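Local coordinates for putative uncharacterized protein pf13_0012 (Plasmodium falciparum, PDB 2VWA) that binds phosphatidylethanolamine through its soluble helical domain and, as a sporozoite membrane protein, is thought to be essential for liver-stage development of the malaria parasite, at residues 37-42 with 89-94; 59-64 with 79-84. One frame throughout, in Å; residues are numbered along the deposited sequence.

Contact 1: residues 37-42 with 89-94; sequences KHFEHL and QKVYAN. With PTY (phosphatidylethanolamine), chain G.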
ATOM      1  N   LYS A  37      -7.565  -6.088   0.724  1.00 12.73           N
ATOM      2  CA  LYS A  37      -7.959  -7.129   1.684  1.00 14.18           C
ATOM      3  C   LYS A  37      -7.718  -6.757   3.136  1.00 13.30           C
ATOM      4  O   LYS A  37      -8.560  -7.053   3.978  1.00 13.84           O
ATOM      5  CB  LYS A  37      -7.281  -8.457   1.406  1.00 14.66           C
ATOM      6  CG  LYS A  37      -7.903  -9.194   0.266  1.00 18.66           C
ATOM      7  CD  LYS A  37      -6.810 -10.002  -0.414  1.00 25.71           C
ATOM      8  CE  LYS A  37      -7.355 -10.792  -1.582  1.00 27.99           C
ATOM      9  NZ  LYS A  37      -6.542 -12.036  -1.699  1.00 30.54           N
ATOM     10  N   HIS A  38      -6.579  -6.140   3.437  1.00 12.35           N
ATOM     11  CA  HIS A  38      -6.346  -5.679   4.799  1.00 11.48           C
ATOM     12  C   HIS A  38      -7.364  -4.611   5.207  1.00 10.88           C
ATOM     13  O   HIS A  38      -7.909  -4.656   6.297  1.00 11.10           O
ATOM     14  CB  HIS A  38      -4.927  -5.170   4.988  1.00 11.51           C
ATOM     15  CG  HIS A  38      -4.577  -4.901   6.420  1.00 12.28           C
ATOM     16  ND1 HIS A  38      -4.705  -3.654   6.997  1.00 12.95           N
ATOM     17  CD2 HIS A  38      -4.116  -5.724   7.395  1.00 11.99           C
ATOM     18  CE1 HIS A  38      -4.329  -3.719   8.265  1.00 12.51           C
ATOM     19  NE2 HIS A  38      -3.960  -4.961   8.529  1.00 10.56           N
ATOM     20  N   PHE A  39      -7.645  -3.669   4.315  1.00  9.69           N
ATOM     21  CA  PHE A  39      -8.546  -2.564   4.632  1.00  8.58           C
ATOM     22  C   PHE A  39      -9.992  -2.999   4.802  1.00  9.10           C
ATOM     23  O   PHE A  39     -10.737  -2.399   5.564  1.00  8.38           O
ATOM     24  CB  PHE A  39      -8.445  -1.520   3.544  1.00  6.99           C
ATOM     25  CG  PHE A  39      -9.269  -0.288   3.778  1.00  5.42           C
ATOM     26  CD1 PHE A  39      -8.783   0.742   4.585  1.00  3.46           C
ATOM     27  CD2 PHE A  39     -10.501  -0.128   3.133  1.00  2.00           C
ATOM     28  CE1 PHE A  39      -9.511   1.911   4.754  1.00  4.52           C
ATOM     29  CE2 PHE A  39     -11.250   1.027   3.297  1.00  2.00           C
ATOM     30  CZ  PHE A  39     -10.766   2.054   4.100  1.00  3.51           C
ATOM     31  N   GLU A  40     -10.377  -4.057   4.103  1.00 10.34           N
ATOM     32  CA  GLU A  40     -11.745  -4.494   4.094  1.00 12.28           C
ATOM     33  C   GLU A  40     -12.018  -5.283   5.355  1.00 12.44           C
ATOM     34  O   GLU A  40     -13.153  -5.467   5.711  1.00 12.34           O
ATOM     35  CB  GLU A  40     -12.040  -5.297   2.832  1.00 11.58           C
ATOM     36  CG  GLU A  40     -12.371  -4.394   1.627  1.00 14.70           C
ATOM     37  CD  GLU A  40     -12.553  -5.150   0.284  1.00 16.91           C
ATOM     38  OE1 GLU A  40     -12.233  -6.376   0.203  1.00 24.05           O
ATOM     39  OE2 GLU A  40     -13.004  -4.507  -0.703  1.00 20.73           O
ATOM     40  N   HIS A  41     -10.968  -5.689   6.060  1.00 13.31           N
ATOM     41  CA  HIS A  41     -11.118  -6.517   7.244  1.00 15.12           C
ATOM     42  C   HIS A  41     -11.084  -5.662   8.492  1.00 15.06           C
ATOM     43  O   HIS A  41     -11.446  -6.097   9.583  1.00 15.14           O
ATOM     44  CB  HIS A  41     -10.033  -7.604   7.259  1.00 15.64           C
ATOM     45  CG  HIS A  41      -9.989  -8.418   8.517  1.00 19.21           C
ATOM     46  ND1 HIS A  41     -11.018  -9.256   8.906  1.00 22.47           N
ATOM     47  CD2 HIS A  41      -9.018  -8.549   9.458  1.00 20.31           C
ATOM     48  CE1 HIS A  41     -10.692  -9.853  10.041  1.00 20.78           C
ATOM     49  NE2 HIS A  41      -9.485  -9.442  10.395  1.00 21.22           N
ATOM     50  N   LEU A  42     -10.634  -4.432   8.304  1.00 15.38           N
ATOM     51  CA  LEU A  42     -10.642  -3.402   9.326  1.00 15.18           C
ATOM     52  C   LEU A  42     -12.062  -3.110   9.783  1.00 15.72           C
ATOM     53  O   LEU A  42     -12.998  -3.132   8.971  1.00 15.40           O
ATOM     54  CB  LEU A  42     -10.085  -2.111   8.718  1.00 14.81           C
ATOM     55  CG  LEU A  42      -8.714  -1.550   9.062  1.00 15.27           C
ATOM     56  CD1 LEU A  42      -7.682  -2.604   9.524  1.00 13.32           C
ATOM     57  CD2 LEU A  42      -8.198  -0.672   7.916  1.00 13.83           C
ATOM     58  N   GLN A  89      -9.192   4.992  -1.552  1.00  3.97           N
ATOM     59  CA  GLN A  89     -10.297   5.924  -1.565  1.00  4.08           C
ATOM     60  C   GLN A  89     -11.467   5.346  -2.287  1.00  4.13           C
ATOM     61  O   GLN A  89     -12.616   5.486  -1.856  1.00  3.88           O
ATOM     62  CB  GLN A  89      -9.869   7.244  -2.198  1.00  4.12           C
ATOM     63  CG  GLN A  89      -9.056   8.092  -1.227  1.00  5.49           C
ATOM     64  CD  GLN A  89      -8.430   9.293  -1.885  1.00  7.50           C
ATOM     65  OE1 GLN A  89      -8.567   9.490  -3.089  1.00  4.53           O
ATOM     66  NE2 GLN A  89      -7.740  10.124  -1.083  1.00  9.12           N
ATOM     67  N   LYS A  90     -11.158   4.656  -3.371  1.00  4.90           N
ATOM     68  CA  LYS A  90     -12.162   3.961  -4.159  1.00  6.31           C
ATOM     69  C   LYS A  90     -12.730   2.686  -3.484  1.00  6.30           C
ATOM     70  O   LYS A  90     -13.925   2.383  -3.576  1.00  5.80           O
ATOM     71  CB  LYS A  90     -11.569   3.611  -5.508  1.00  6.51           C
ATOM     72  CG  LYS A  90     -11.219   4.804  -6.357  1.00  8.92           C
ATOM     73  CD  LYS A  90     -11.275   4.349  -7.790  1.00 15.74           C
ATOM     74  CE  LYS A  90     -10.274   5.026  -8.653  1.00 21.56           C
ATOM     75  NZ  LYS A  90      -8.927   4.434  -8.440  1.00 24.36           N
ATOM     76  N   VAL A  91     -11.867   1.941  -2.810  1.00  6.47           N
ATOM     77  CA  VAL A  91     -12.339   0.816  -2.035  1.00  6.81           C
ATOM     78  C   VAL A  91     -13.336   1.336  -0.977  1.00  7.93           C
ATOM     79  O   VAL A  91     -14.431   0.812  -0.842  1.00  8.34           O
ATOM     80  CB  VAL A  91     -11.153   0.025  -1.401  1.00  6.93           C
ATOM     81  CG1 VAL A  91     -11.661  -1.012  -0.387  1.00  4.09           C
ATOM     82  CG2 VAL A  91     -10.271  -0.638  -2.502  1.00  2.72           C
ATOM     83  N   TYR A  92     -12.955   2.400  -0.272  1.00  8.12           N
ATOM     84  CA  TYR A  92     -13.788   2.999   0.754  1.00  8.15           C
ATOM     85  C   TYR A  92     -15.105   3.538   0.222  1.00  7.70           C
ATOM     86  O   TYR A  92     -16.127   3.439   0.873  1.00  7.35           O
ATOM     87  CB  TYR A  92     -13.015   4.143   1.406  1.00  8.75           C
ATOM     88  CG  TYR A  92     -13.599   4.652   2.702  1.00  8.53           C
ATOM     89  CD1 TYR A  92     -14.093   3.757   3.656  1.00  9.56           C
ATOM     90  CD2 TYR A  92     -13.645   6.019   2.986  1.00  8.14           C
ATOM     91  CE1 TYR A  92     -14.608   4.199   4.856  1.00  9.40           C
ATOM     92  CE2 TYR A  92     -14.175   6.484   4.200  1.00 10.37           C
ATOM     93  CZ  TYR A  92     -14.648   5.550   5.129  1.00 10.28           C
ATOM     94  OH  TYR A  92     -15.174   5.927   6.329  1.00 11.15           O
ATOM     95  N   ALA A  93     -15.066   4.139  -0.959  1.00  8.29           N
ATOM     96  CA  ALA A  93     -16.273   4.636  -1.620  1.00  7.86           C
ATOM     97  C   ALA A  93     -17.276   3.527  -1.801  1.00  8.08           C
ATOM     98  O   ALA A  93     -18.456   3.706  -1.545  1.00  7.66           O
ATOM     99  CB  ALA A  93     -15.936   5.236  -2.948  1.00  6.92           C
ATOM    100  N   ASN A  94     -16.787   2.378  -2.239  1.00  9.12           N
ATOM    101  CA  ASN A  94     -17.647   1.259  -2.514  1.00 11.22           C
ATOM    102  C   ASN A  94     -18.216   0.688  -1.216  1.00 11.60           C
ATOM    103  O   ASN A  94     -19.412   0.406  -1.138  1.00 12.19           O
ATOM    104  CB  ASN A  94     -16.942   0.225  -3.390  1.00 11.63           C
ATOM    105  CG  ASN A  94     -17.635  -1.140  -3.359  1.00 16.17           C
ATOM    106  OD1 ASN A  94     -17.258  -2.029  -2.579  1.00 19.06           O
ATOM    107  ND2 ASN A  94     -18.660  -1.310  -4.204  1.00 18.80           N
TER
HETATM  108  C1  PTY G1230     -13.754  -5.871  -6.229  0.50 54.27           C
HETATM  109  C2  PTY G1230     -17.505  -7.172  -1.449  0.50 54.13           C
HETATM  110  C3  PTY G1230     -16.162  -6.775  -0.842  0.50 54.62           C
HETATM  111  O4  PTY G1230     -12.900  -5.365  -7.254  0.50 54.98           O
HETATM  112  C5  PTY G1230     -15.086  -5.178  -4.247  0.50 54.18           C
HETATM  113  C6  PTY G1230     -13.879  -4.835  -5.118  0.50 53.78           C
HETATM  114  O7  PTY G1230     -14.026  -3.529  -5.688  0.50 52.71           O
HETATM  115  C8  PTY G1230     -13.289  -2.467  -4.996  0.50 51.87           C
HETATM  116  O10 PTY G1230     -13.329  -2.395  -3.777  0.50 51.14           O
HETATM  117  C11 PTY G1230     -12.489  -1.442  -5.774  0.50 51.01           C
HETATM  118  C12 PTY G1230     -13.397  -0.722  -6.771  0.50 50.74           C
HETATM  119  C13 PTY G1230     -12.825   0.608  -7.256  0.50 50.29           C
HETATM  120  C14 PTY G1230     -11.713   0.428  -8.284  0.50 50.41           C
HETATM  121  C15 PTY G1230     -12.198   0.683  -9.710  0.50 50.21           C
HETATM  122  C16 PTY G1230     -11.244   0.080 -10.741  0.50 49.53           C
HETATM  123  C17 PTY G1230     -10.133   1.070 -11.084  0.50 49.58           C
HETATM  124  C18 PTY G1230      -9.124   0.491 -12.068  0.50 49.51           C
HETATM  125  C19 PTY G1230      -8.320   1.606 -12.727  0.50 49.48           C
HETATM  126  C20 PTY G1230      -6.869   1.603 -12.250  0.50 49.47           C
HETATM  127  C21 PTY G1230      -6.546   2.803 -11.366  0.50 48.93           C
HETATM  128  C22 PTY G1230      -6.225   4.046 -12.194  0.50 49.25           C
HETATM  129  C23 PTY G1230      -4.742   4.406 -12.158  0.50 48.93           C
HETATM  130  C24 PTY G1230      -4.449   5.535 -11.170  0.50 48.20           C
HETATM  131  C25 PTY G1230      -2.986   5.460 -10.743  0.50 47.89           C
HETATM  132  C26 PTY G1230      -2.668   6.324  -9.526  0.50 47.19           C
HETATM  133  C27 PTY G1230      -1.157   6.458  -9.411  0.50 47.16           C
HETATM  134  C28 PTY G1230      -0.710   7.731  -8.707  0.50 47.63           C
HETATM  135  C29 PTY G1230       0.764   7.626  -8.371  0.50 47.22           C
HETATM  136  C30 PTY G1230     -13.382  -5.192  -8.618  0.50 55.26           C
HETATM  137  C31 PTY G1230     -14.303  -4.043  -8.973  0.50 55.66           C
HETATM  138  O30 PTY G1230     -13.028  -5.992  -9.468  0.50 54.83           O
HETATM  139  C32 PTY G1230     -13.579  -3.010  -9.832  0.50 55.98           C
HETATM  140  C33 PTY G1230     -14.580  -2.104 -10.545  0.50 56.76           C
HETATM  141  C34 PTY G1230     -14.236  -1.933 -12.025  0.50 57.11           C
HETATM  142  C35 PTY G1230     -14.976  -0.734 -12.618  0.50 57.66           C
HETATM  143  C36 PTY G1230     -15.608  -1.092 -13.961  0.50 58.29           C
HETATM  144  C37 PTY G1230     -14.888  -0.406 -15.117  0.50 58.60           C
HETATM  145  C38 PTY G1230     -14.929  -1.267 -16.376  0.50 59.34           C
HETATM  146  C39 PTY G1230     -13.545  -1.802 -16.742  0.50 59.81           C
HETATM  147  C40 PTY G1230     -13.071  -1.260 -18.092  0.50 60.07           C
HETATM  148  C41 PTY G1230     -11.550  -1.322 -18.219  0.50 60.01           C
HETATM  149  C42 PTY G1230     -10.936   0.075 -18.300  0.50 60.05           C
HETATM  150  C43 PTY G1230      -9.638   0.065 -19.103  0.50 60.21           C
HETATM  151  C44 PTY G1230      -8.536   0.817 -18.382  0.50 59.94           C
HETATM  152  P1  PTY G1230     -14.292  -7.217  -2.705  0.50 55.81           P
HETATM  153  O11 PTY G1230     -15.118  -7.601  -1.367  0.50 55.03           O
HETATM  154  O12 PTY G1230     -12.817  -7.313  -2.385  0.50 54.74           O
HETATM  155  O13 PTY G1230     -14.845  -8.039  -3.850  0.50 55.55           O
HETATM  156  O14 PTY G1230     -14.653  -5.658  -2.971  0.50 54.95           O
HETATM  157  N1  PTY G1230     -18.326  -7.798  -0.431  0.50 53.40           N
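The headgroup end of the phosphatidylethanolamine site lies where the C-terminal part of helix 21-41 meets helix 74-99, and Phe39, Glu40, Val91 and Tyr92 make the junction. The short helical segments run at 38° to each other, with axes 10.7 Å apart at closest approach. That spacing is bridged by Phe39, whose CG stands anti to the backbone N (chi1 -177°), sending the ring across to the other helix. Its CD2 reaches Val91 CG1 at 3.8 Å, and its CZ meets Tyr92 CD1, also at 3.8 Å. Tyr92 CD1 lies level with the rim of the phenylalanine ring, and the two rings are almost perpendicular, at 86°. Phe39 also touches Lys47 of helix 44-50, Tyr56 of helix 54-67 and Val51 in the loop between them.

Beside this apolar patch, Glu40 CG rests 4.0 Å from Val91 CG1, and the extended rest of the chain carries the carboxylate to the lipid phosphate. Glu40 OE1 lies 2.8 Å from lipid O12, while OE2 accepts a hydrogen bond from Gln36. Val91 turns its other methyl, CG2, to the ester carbonyl oxygen O10 at 3.8 Å, and Lys90 CB packs 3.7 Å from acyl carbon C13. A polar end, carboxylate beside phosphate, thus adjoins an apolar surface of Val91 and Lys90 CB that meets the ester and the start of the acyl chain.

Contact 2: residues 59-64 with 79-84; sequences KFVQGL and KAVMDL. With PTY (phosphatidylethanolamine), chain G.
On the far side of helix 74-99 from the bound acyl chain of phosphatidylethanolamine, Val61 of helix 54-67 packs into the inner side of that helix, against Ala80, Val81 and Leu84. Val61 points at the partner helix and divides its two methyls between these neighbours. CG2, set beside its own backbone N, approaches Leu84 CD2 at 3.5 Å and Val81 CG2 at 4.0 Å. CG1, anti to that N (chi1 170°), leans toward Ala80 CB at 4.2 Å. Val61 and Val81 also have the nearest CA atoms of the two segments, 6.7 Å apart.

This is apolar helix-to-helix packing in the core of an all-helical domain: the segment axes cross at 123° and approach to 9.8 Å, and Phe60 and Leu64 also touch helix 21-41, bringing a third helix into the same core.

On its lipid side, the segment 79-84 borders the far end of one acyl chain. The terminal carbon C29 lies 3.3 Å from Lys79 O and 3.8 Å from Met82 CB, a selenomethionine in this crystal. Asp83 also borders this chain, and its OD2 forms a salt bridge with Arg32.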
ATOM      1  N   LYS A  59       4.054   1.685   5.270  1.00 17.81           N
ATOM      2  CA  LYS A  59       4.400   0.441   5.967  1.00 16.77           C
ATOM      3  C   LYS A  59       4.054  -0.744   5.104  1.00 15.43           C
ATOM      4  O   LYS A  59       4.780  -1.737   5.097  1.00 15.49           O
ATOM      5  CB  LYS A  59       3.709   0.329   7.319  1.00 17.08           C
ATOM      6  CG  LYS A  59       4.238   1.260   8.388  1.00 18.16           C
ATOM      7  CD  LYS A  59       3.561   0.896   9.686  1.00 23.14           C
ATOM      8  CE  LYS A  59       3.693   1.981  10.729  1.00 25.46           C
ATOM      9  NZ  LYS A  59       5.011   1.915  11.389  1.00 28.79           N
ATOM     10  N   PHE A  60       2.970  -0.607   4.353  1.00 14.22           N
ATOM     11  CA  PHE A  60       2.523  -1.647   3.423  1.00 13.78           C
ATOM     12  C   PHE A  60       3.425  -1.834   2.203  1.00 12.87           C
ATOM     13  O   PHE A  60       3.706  -2.962   1.803  1.00 12.29           O
ATOM     14  CB  PHE A  60       1.087  -1.388   2.957  1.00 13.72           C
ATOM     15  CG  PHE A  60       0.211  -2.549   3.160  1.00 14.76           C
ATOM     16  CD1 PHE A  60       0.165  -3.569   2.218  1.00 15.93           C
ATOM     17  CD2 PHE A  60      -0.528  -2.673   4.332  1.00 14.86           C
ATOM     18  CE1 PHE A  60      -0.634  -4.691   2.436  1.00 16.43           C
ATOM     19  CE2 PHE A  60      -1.322  -3.797   4.549  1.00 15.24           C
ATOM     20  CZ  PHE A  60      -1.368  -4.804   3.609  1.00 13.77           C
ATOM     21  N   VAL A  61       3.868  -0.727   1.625  1.00 11.79           N
ATOM     22  CA  VAL A  61       4.729  -0.774   0.459  1.00 11.64           C
ATOM     23  C   VAL A  61       6.116  -1.307   0.865  1.00 12.47           C
ATOM     24  O   VAL A  61       6.749  -2.051   0.112  1.00 12.47           O
ATOM     25  CB  VAL A  61       4.814   0.626  -0.265  1.00 11.02           C
ATOM     26  CG1 VAL A  61       5.895   0.632  -1.327  1.00  8.22           C
ATOM     27  CG2 VAL A  61       3.461   1.004  -0.886  1.00  8.87           C
ATOM     28  N   GLN A  62       6.564  -0.941   2.064  1.00 12.82           N
ATOM     29  CA  GLN A  62       7.847  -1.402   2.562  1.00 13.87           C
ATOM     30  C   GLN A  62       7.865  -2.891   2.903  1.00 13.98           C
ATOM     31  O   GLN A  62       8.839  -3.573   2.594  1.00 13.31           O
ATOM     32  CB  GLN A  62       8.355  -0.529   3.715  1.00 13.59           C
ATOM     33  CG  GLN A  62       8.879   0.806   3.178  1.00 14.88           C
ATOM     34  CD  GLN A  62       9.594   1.691   4.183  1.00 15.37           C
ATOM     35  OE1 GLN A  62       9.988   2.814   3.839  1.00 15.81           O
ATOM     36  NE2 GLN A  62       9.773   1.201   5.423  1.00 15.98           N
ATOM     37  N   GLY A  63       6.776  -3.375   3.505  1.00 14.42           N
ATOM     38  CA  GLY A  63       6.658  -4.766   3.912  1.00 14.89           C
ATOM     39  C   GLY A  63       6.601  -5.624   2.679  1.00 15.96           C
ATOM     40  O   GLY A  63       7.273  -6.662   2.562  1.00 16.78           O
ATOM     41  N   LEU A  64       5.839  -5.149   1.715  1.00 16.43           N
ATOM     42  CA  LEU A  64       5.596  -5.893   0.507  1.00 16.64           C
ATOM     43  C   LEU A  64       6.865  -5.988  -0.299  1.00 16.66           C
ATOM     44  O   LEU A  64       7.130  -7.024  -0.896  1.00 17.34           O
ATOM     45  CB  LEU A  64       4.485  -5.228  -0.270  1.00 16.97           C
ATOM     46  CG  LEU A  64       3.409  -6.103  -0.870  1.00 19.78           C
ATOM     47  CD1 LEU A  64       3.201  -7.465  -0.123  1.00 19.36           C
ATOM     48  CD2 LEU A  64       2.151  -5.249  -0.883  1.00 21.53           C
ATOM     49  N   LYS A  79       5.786   6.929  -5.372  1.00 10.78           N
ATOM     50  CA  LYS A  79       4.745   6.862  -6.372  1.00 11.75           C
ATOM     51  C   LYS A  79       3.761   5.667  -6.054  1.00 10.34           C
ATOM     52  O   LYS A  79       2.549   5.775  -6.234  1.00  9.63           O
ATOM     53  CB  LYS A  79       5.400   6.788  -7.751  1.00 11.40           C
ATOM     54  CG  LYS A  79       4.449   6.850  -8.919  1.00 15.87           C
ATOM     55  CD  LYS A  79       5.158   7.192 -10.239  1.00 16.47           C
ATOM     56  CE  LYS A  79       4.468   6.470 -11.431  1.00 24.44           C
ATOM     57  NZ  LYS A  79       5.468   5.736 -12.326  1.00 28.42           N
ATOM     58  N   ALA A  80       4.278   4.575  -5.502  1.00  8.86           N
ATOM     59  CA  ALA A  80       3.434   3.436  -5.196  1.00  8.62           C
ATOM     60  C   ALA A  80       2.455   3.726  -4.037  1.00  8.14           C
ATOM     61  O   ALA A  80       1.301   3.282  -4.071  1.00  7.42           O
ATOM     62  CB  ALA A  80       4.282   2.196  -4.920  1.00  7.60           C
ATOM     63  N   VAL A  81       2.936   4.463  -3.036  1.00  7.96           N
ATOM     64  CA  VAL A  81       2.165   4.960  -1.899  1.00  8.41           C
ATOM     65  C   VAL A  81       1.040   5.858  -2.360  1.00  9.34           C
ATOM     66  O   VAL A  81      -0.112   5.650  -2.001  1.00  9.22           O
ATOM     67  CB  VAL A  81       3.060   5.771  -0.935  1.00  8.86           C
ATOM     68  CG1 VAL A  81       2.205   6.577   0.105  1.00  7.99           C
ATOM     69  CG2 VAL A  81       4.069   4.855  -0.237  1.00  6.43           C
HETATM   70  N   MSE A  82       1.364   6.842  -3.186  1.00 11.03           N
HETATM   71  CA  MSE A  82       0.323   7.679  -3.794  1.00 12.86           C
HETATM   72  C   MSE A  82      -0.749   6.833  -4.512  1.00 12.32           C
HETATM   73  O   MSE A  82      -1.947   7.122  -4.424  1.00 11.53           O
HETATM   74  CB  MSE A  82       0.942   8.719  -4.737  1.00 14.26           C
HETATM   75  CG  MSE A  82       1.700   9.839  -4.019  1.00 21.58           C
HETATM   76 SE   MSE A  82       0.607  10.625  -2.546  1.00 45.70          SE
HETATM   77  CE  MSE A  82      -0.925  11.274  -3.643  1.00 35.52           C
ATOM     78  N   ASP A  83      -0.310   5.780  -5.196  1.00 11.57           N
ATOM     79  CA  ASP A  83      -1.211   4.926  -5.935  1.00 12.20           C
ATOM     80  C   ASP A  83      -2.131   4.163  -4.989  1.00 11.20           C
ATOM     81  O   ASP A  83      -3.322   4.114  -5.184  1.00 10.11           O
ATOM     82  CB  ASP A  83      -0.413   3.979  -6.833  1.00 13.12           C
ATOM     83  CG  ASP A  83      -1.291   3.188  -7.778  1.00 18.63           C
ATOM     84  OD1 ASP A  83      -2.108   2.349  -7.310  1.00 23.13           O
ATOM     85  OD2 ASP A  83      -1.173   3.396  -9.009  1.00 25.27           O
ATOM     86  N   LEU A  84      -1.564   3.582  -3.950  1.00 11.46           N
ATOM     87  CA  LEU A  84      -2.363   2.920  -2.914  1.00 12.07           C
ATOM     88  C   LEU A  84      -3.379   3.838  -2.257  1.00 11.36           C
ATOM     89  O   LEU A  84      -4.488   3.415  -1.981  1.00 12.36           O
ATOM     90  CB  LEU A  84      -1.458   2.272  -1.855  1.00 12.14           C
ATOM     91  CG  LEU A  84      -1.179   0.788  -2.085  1.00 12.75           C
ATOM     92  CD1 LEU A  84      -0.963   0.436  -3.538  1.00 12.68           C
ATOM     93  CD2 LEU A  84      -0.011   0.360  -1.240  1.00 11.32           C
TER
HETATM   94  C1  PTY G1230     -13.754  -5.871  -6.229  0.50 54.27           C
HETATM   95  C2  PTY G1230     -17.505  -7.172  -1.449  0.50 54.13           C
HETATM   96  C3  PTY G1230     -16.162  -6.775  -0.842  0.50 54.62           C
HETATM   97  O4  PTY G1230     -12.900  -5.365  -7.254  0.50 54.98           O
HETATM   98  C5  PTY G1230     -15.086  -5.178  -4.247  0.50 54.18           C
HETATM   99  C6  PTY G1230     -13.879  -4.835  -5.118  0.50 53.78           C
HETATM  100  O7  PTY G1230     -14.026  -3.529  -5.688  0.50 52.71           O
HETATM  101  C8  PTY G1230     -13.289  -2.467  -4.996  0.50 51.87           C
HETATM  102  O10 PTY G1230     -13.329  -2.395  -3.777  0.50 51.14           O
HETATM  103  C11 PTY G1230     -12.489  -1.442  -5.774  0.50 51.01           C
HETATM  104  C12 PTY G1230     -13.397  -0.722  -6.771  0.50 50.74           C
HETATM  105  C13 PTY G1230     -12.825   0.608  -7.256  0.50 50.29           C
HETATM  106  C14 PTY G1230     -11.713   0.428  -8.284  0.50 50.41           C
HETATM  107  C15 PTY G1230     -12.198   0.683  -9.710  0.50 50.21           C
HETATM  108  C16 PTY G1230     -11.244   0.080 -10.741  0.50 49.53           C
HETATM  109  C17 PTY G1230     -10.133   1.070 -11.084  0.50 49.58           C
HETATM  110  C18 PTY G1230      -9.124   0.491 -12.068  0.50 49.51           C
HETATM  111  C19 PTY G1230      -8.320   1.606 -12.727  0.50 49.48           C
HETATM  112  C20 PTY G1230      -6.869   1.603 -12.250  0.50 49.47           C
HETATM  113  C21 PTY G1230      -6.546   2.803 -11.366  0.50 48.93           C
HETATM  114  C22 PTY G1230      -6.225   4.046 -12.194  0.50 49.25           C
HETATM  115  C23 PTY G1230      -4.742   4.406 -12.158  0.50 48.93           C
HETATM  116  C24 PTY G1230      -4.449   5.535 -11.170  0.50 48.20           C
HETATM  117  C25 PTY G1230      -2.986   5.460 -10.743  0.50 47.89           C
HETATM  118  C26 PTY G1230      -2.668   6.324  -9.526  0.50 47.19           C
HETATM  119  C27 PTY G1230      -1.157   6.458  -9.411  0.50 47.16           C
HETATM  120  C28 PTY G1230      -0.710   7.731  -8.707  0.50 47.63           C
HETATM  121  C29 PTY G1230       0.764   7.626  -8.371  0.50 47.22           C
HETATM  122  C30 PTY G1230     -13.382  -5.192  -8.618  0.50 55.26           C
HETATM  123  C31 PTY G1230     -14.303  -4.043  -8.973  0.50 55.66           C
HETATM  124  O30 PTY G1230     -13.028  -5.992  -9.468  0.50 54.83           O
HETATM  125  C32 PTY G1230     -13.579  -3.010  -9.832  0.50 55.98           C
HETATM  126  C33 PTY G1230     -14.580  -2.104 -10.545  0.50 56.76           C
HETATM  127  C34 PTY G1230     -14.236  -1.933 -12.025  0.50 57.11           C
HETATM  128  C35 PTY G1230     -14.976  -0.734 -12.618  0.50 57.66           C
HETATM  129  C36 PTY G1230     -15.608  -1.092 -13.961  0.50 58.29           C
HETATM  130  C37 PTY G1230     -14.888  -0.406 -15.117  0.50 58.60           C
HETATM  131  C38 PTY G1230     -14.929  -1.267 -16.376  0.50 59.34           C
HETATM  132  C39 PTY G1230     -13.545  -1.802 -16.742  0.50 59.81           C
HETATM  133  C40 PTY G1230     -13.071  -1.260 -18.092  0.50 60.07           C
HETATM  134  C41 PTY G1230     -11.550  -1.322 -18.219  0.50 60.01           C
HETATM  135  C42 PTY G1230     -10.936   0.075 -18.300  0.50 60.05           C
HETATM  136  C43 PTY G1230      -9.638   0.065 -19.103  0.50 60.21           C
HETATM  137  C44 PTY G1230      -8.536   0.817 -18.382  0.50 59.94           C
HETATM  138  P1  PTY G1230     -14.292  -7.217  -2.705  0.50 55.81           P
HETATM  139  O11 PTY G1230     -15.118  -7.601  -1.367  0.50 55.03           O
HETATM  140  O12 PTY G1230     -12.817  -7.313  -2.385  0.50 54.74           O
HETATM  141  O13 PTY G1230     -14.845  -8.039  -3.850  0.50 55.55           O
HETATM  142  O14 PTY G1230     -14.653  -5.658  -2.971  0.50 54.95           O
HETATM  143  N1  PTY G1230     -18.326  -7.798  -0.431  0.50 53.40           N

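Overall arrangement
Helix 74-99 is common to both contacts, whose centres lie 15 Å apart. Its earlier turns carry contact 2, near the centre of the fold; its later turns carry contact 1, farther out. Helix 21-41 supplies the other side of contact 1 and helix 54-67 that of contact 2, so contact 2 is nested inside the loop that contact 1 closes. The two meet directly where His38 CB packs on Phe60 CZ at 3.8 Å, which ties helix 21-41 to helix 54-67. One phosphatidylethanolamine molecule spans both, one acyl tail ending beside 79-84: helix 74-99 follows that acyl chain from its ester to its end, while helix 21-41 meets the phosphate.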